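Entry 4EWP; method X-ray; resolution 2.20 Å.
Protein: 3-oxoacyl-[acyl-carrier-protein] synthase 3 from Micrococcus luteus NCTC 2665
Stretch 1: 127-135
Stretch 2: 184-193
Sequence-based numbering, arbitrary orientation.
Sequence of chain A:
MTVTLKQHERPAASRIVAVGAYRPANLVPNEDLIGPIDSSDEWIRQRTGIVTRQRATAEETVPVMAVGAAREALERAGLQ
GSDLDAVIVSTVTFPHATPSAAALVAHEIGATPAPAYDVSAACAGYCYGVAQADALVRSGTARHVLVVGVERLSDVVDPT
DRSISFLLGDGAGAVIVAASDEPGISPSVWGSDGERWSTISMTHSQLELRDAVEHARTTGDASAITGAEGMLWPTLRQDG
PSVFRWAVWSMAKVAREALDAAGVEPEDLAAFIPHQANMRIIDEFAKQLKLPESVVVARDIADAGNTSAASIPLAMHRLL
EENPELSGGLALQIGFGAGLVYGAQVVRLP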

# COMPACT_ATOMS: atom_id res chain seq x y z
N CYS A 127 -11.01 4.65 3.90
CA CYS A 127 -10.88 6.05 4.35
C CYS A 127 -9.48 6.61 4.12
O CYS A 127 -9.32 7.81 3.87
N TYR A 128 -8.46 5.76 4.22
CA TYR A 128 -7.08 6.14 3.87
C TYR A 128 -7.04 6.40 2.36
O TYR A 128 -6.42 7.35 1.91
N GLY A 129 -7.70 5.54 1.60
CA GLY A 129 -7.78 5.71 0.15
C GLY A 129 -8.41 7.04 -0.21
O GLY A 129 -7.95 7.74 -1.10
N VAL A 130 -9.47 7.41 0.50
CA VAL A 130 -10.18 8.65 0.19
C VAL A 130 -9.30 9.85 0.54
O VAL A 130 -9.26 10.81 -0.21
N ALA A 131 -8.59 9.77 1.67
CA ALA A 131 -7.67 10.85 2.06
C ALA A 131 -6.65 11.06 0.95
O ALA A 131 -6.36 12.19 0.54
N GLN A 132 -6.12 9.95 0.44
CA GLN A 132 -5.10 10.01 -0.60
C GLN A 132 -5.68 10.57 -1.90
O GLN A 132 -5.14 11.51 -2.48
N ALA A 133 -6.81 10.01 -2.32
CA ALA A 133 -7.51 10.46 -3.52
C ALA A 133 -7.80 11.97 -3.44
O ALA A 133 -7.54 12.72 -4.39
N ASP A 134 -8.34 12.40 -2.30
CA ASP A 134 -8.64 13.81 -2.07
C ASP A 134 -7.37 14.66 -2.25
O ASP A 134 -7.38 15.71 -2.92
N ALA A 135 -6.28 14.19 -1.65
CA ALA A 135 -5.00 14.89 -1.77
C ALA A 135 -4.54 14.96 -3.23
O ALA A 135 -4.08 16.01 -3.69
N GLY A 184 -16.62 18.78 -1.57
CA GLY A 184 -17.43 17.59 -1.39
C GLY A 184 -16.82 16.59 -0.41
O GLY A 184 -17.48 15.62 -0.02
N ILE A 185 -15.58 16.84 -0.01
CA ILE A 185 -14.87 15.98 0.96
C ILE A 185 -14.18 16.85 2.01
O ILE A 185 -13.30 17.66 1.69
N SER A 186 -14.58 16.70 3.26
CA SER A 186 -14.02 17.50 4.34
C SER A 186 -12.61 17.01 4.70
O SER A 186 -12.23 15.90 4.33
N PRO A 187 -11.84 17.85 5.42
CA PRO A 187 -10.44 17.50 5.72
C PRO A 187 -10.34 16.20 6.48
O PRO A 187 -11.03 16.01 7.49
N SER A 188 -9.49 15.30 6.01
CA SER A 188 -9.39 13.99 6.64
C SER A 188 -8.89 14.08 8.08
O SER A 188 -8.00 14.87 8.39
N VAL A 189 -9.48 13.26 8.94
CA VAL A 189 -8.97 13.04 10.29
C VAL A 189 -8.52 11.57 10.36
O VAL A 189 -9.35 10.65 10.38
N TRP A 190 -7.22 11.35 10.32
CA TRP A 190 -6.74 9.99 10.19
C TRP A 190 -5.45 9.83 10.98
O TRP A 190 -4.72 10.81 11.22
N GLY A 191 -5.18 8.61 11.42
CA GLY A 191 -4.05 8.40 12.30
C GLY A 191 -3.75 6.94 12.55
O GLY A 191 -4.35 6.05 11.94
N SER A 192 -2.83 6.70 13.48
CA SER A 192 -2.34 5.37 13.76
C SER A 192 -1.94 5.29 15.23
O SER A 192 -1.65 6.31 15.86
N ASP A 193 -1.93 4.09 15.77
CA ASP A 193 -1.26 3.86 17.04
C ASP A 193 -0.58 2.51 16.99
O ASP A 193 -1.16 1.50 17.38

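When an extended segment runs obliquely past a helix, contacts come mainly from side chains on or reaching round to the facing surface, and small residues allow the backbones to approach closely. The contact between residues 184-193 and helix 127-135 of this 3-oxoacyl-[acyl-carrier-protein] synthase 3 is a compact example, burying 462 Å² in all. The N-to-C directions of the helix and of strand 189-192 lie 123° apart, so that a walk forward along the second stretch moves back down the helix, from Asp134 through Ala131 to Tyr128.

The walk opens at Gly184, which has no side chain and makes no contact with the helix. Ile185 follows with its CA-to-CB bond directed toward the helix, chi1 in the m well and chi2 in t. Its CG2 lies 4.2 Å from CG1 of Val130, a t rotamer, in an apolar contact at van der Waals range. Its CB also sits 4.0 Å from OD1 of Asp134, so a carboxylate borders the aliphatic surface here. The CA-to-CB bond of Asp134 (chi1 t) points toward the second stretch, and its carboxylate reaches the backbone there through water. Water 2 lies 3.0 Å from Asp134 OD2 and 2.9 Å from Ile185 O, hydrogen-bonded to both.

Ser186 (p) and Pro187 direct their CA-to-CB bonds away from the helix and leave their side chains out of the contact. The backbone of Ser186 nevertheless takes part: its O is 3.0 Å from water 1, which is also hydrogen-bonded to Asp134 OD2 at 2.7 Å. The same carboxylate oxygen thus serves two waters, and both link the helix to main-chain carbonyls of the loop.

Ser188, an m rotamer, turns back toward the helix where the CA atoms of Ser188 and Ala131 are 5.8 Å apart. Two small side chains suit so narrow a gap: Ser188 OG rests 3.3 Å from Ala131 CB. One polar partner of the hydroxyl is water 1, hydrogen-bonded to Ser188 OG at 2.7 Å, which adds the serine to the solvent bridge; another lies elsewhere in the structure.

Val189 (t) is out of reach, and the alternation of the strand brings Trp190 inward as the largest contributor of covered surface. Its chi1 is p and its chi2 is -28°. The methyl group of Ala131 lies over one face of the indole, with CB 3.6 Å from the centroid of the six-membered ring and 5° off its normal, a well-aligned CH-pi contact. The edge of the same indole addresses the face of Tyr128, with ring planes at 69° and CZ3 of Trp190 3.5 Å from CD2 of Tyr128.

At Gly191 the backbone itself is the partner. The CA-to-CB bond of Tyr128 points sideways and its chi1 of -96° falls between wells, but the ring extends far enough for Tyr128 OH to donate a 2.8 Å hydrogen bond to Gly191 O. Ser192 (p) adds a marginal contact, and Asp193 lies beyond reach.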

# COMPACT_ATOMS: atom_id res chain seq x y z
CB CYS A 127 -11.30 6.21 5.82
SG CYS A 127 -13.11 6.14 6.06
CB TYR A 128 -6.06 5.04 4.24
CG TYR A 128 -5.37 5.21 5.59
CD1 TYR A 128 -6.10 5.20 6.78
CD2 TYR A 128 -3.99 5.37 5.67
CE1 TYR A 128 -5.47 5.36 8.03
CE2 TYR A 128 -3.34 5.54 6.90
CZ TYR A 128 -4.08 5.53 8.07
OH TYR A 128 -3.44 5.69 9.28
CB VAL A 130 -11.56 8.70 0.90
CG1 VAL A 130 -12.16 10.11 0.83
CG2 VAL A 130 -12.51 7.67 0.26
CB ALA A 131 -6.98 10.51 3.37
CB GLN A 132 -4.50 8.62 -0.83
CG GLN A 132 -3.59 8.14 0.29
CD GLN A 132 -3.27 6.67 0.18
OE1 GLN A 132 -2.81 6.22 -0.87
NE2 GLN A 132 -3.52 5.93 1.23
CB ALA A 133 -8.81 9.66 -3.70
CB ASP A 134 -9.24 13.98 -0.67
CG ASP A 134 -9.49 15.43 -0.31
OD1 ASP A 134 -10.19 16.14 -1.06
OD2 ASP A 134 -8.99 15.88 0.74
CB ALA A 135 -3.93 14.22 -0.92
CB ILE A 185 -13.82 15.10 0.25
CG1 ILE A 185 -14.46 14.28 -0.87
CG2 ILE A 185 -13.11 14.19 1.23
CD1 ILE A 185 -13.49 13.37 -1.60
CB SER A 186 -14.92 17.44 5.57
OG SER A 186 -14.77 16.20 6.25
CB PRO A 187 -9.95 18.67 6.60
CG PRO A 187 -10.90 19.82 6.28
CD PRO A 187 -12.23 19.16 5.97
CB SER A 188 -8.51 13.05 5.83
OG SER A 188 -9.20 12.60 4.67
CB VAL A 189 -10.04 13.32 11.36
CG1 VAL A 189 -9.47 13.04 12.77
CG2 VAL A 189 -10.52 14.78 11.24
CB TRP A 190 -6.60 9.57 8.71
CG TRP A 190 -5.69 10.44 7.84
CD1 TRP A 190 -5.43 11.77 8.01
CD2 TRP A 190 -4.94 10.03 6.69
NE1 TRP A 190 -4.55 12.21 7.05
CE2 TRP A 190 -4.24 11.16 6.22
CE3 TRP A 190 -4.80 8.82 6.01
CZ2 TRP A 190 -3.41 11.12 5.09
CZ3 TRP A 190 -3.97 8.77 4.90
CH2 TRP A 190 -3.28 9.91 4.45
CB SER A 192 -1.11 5.06 12.91
OG SER A 192 0.04 5.74 13.41
CB ASP A 193 -2.21 3.93 18.23
CG ASP A 193 -1.48 3.73 19.56
OD1 ASP A 193 -0.24 3.55 19.55
OD2 ASP A 193 -2.14 3.75 20.61
O HOH W 1 -9.86 14.63 3.01
O HOH W 2 -10.48 17.96 2.22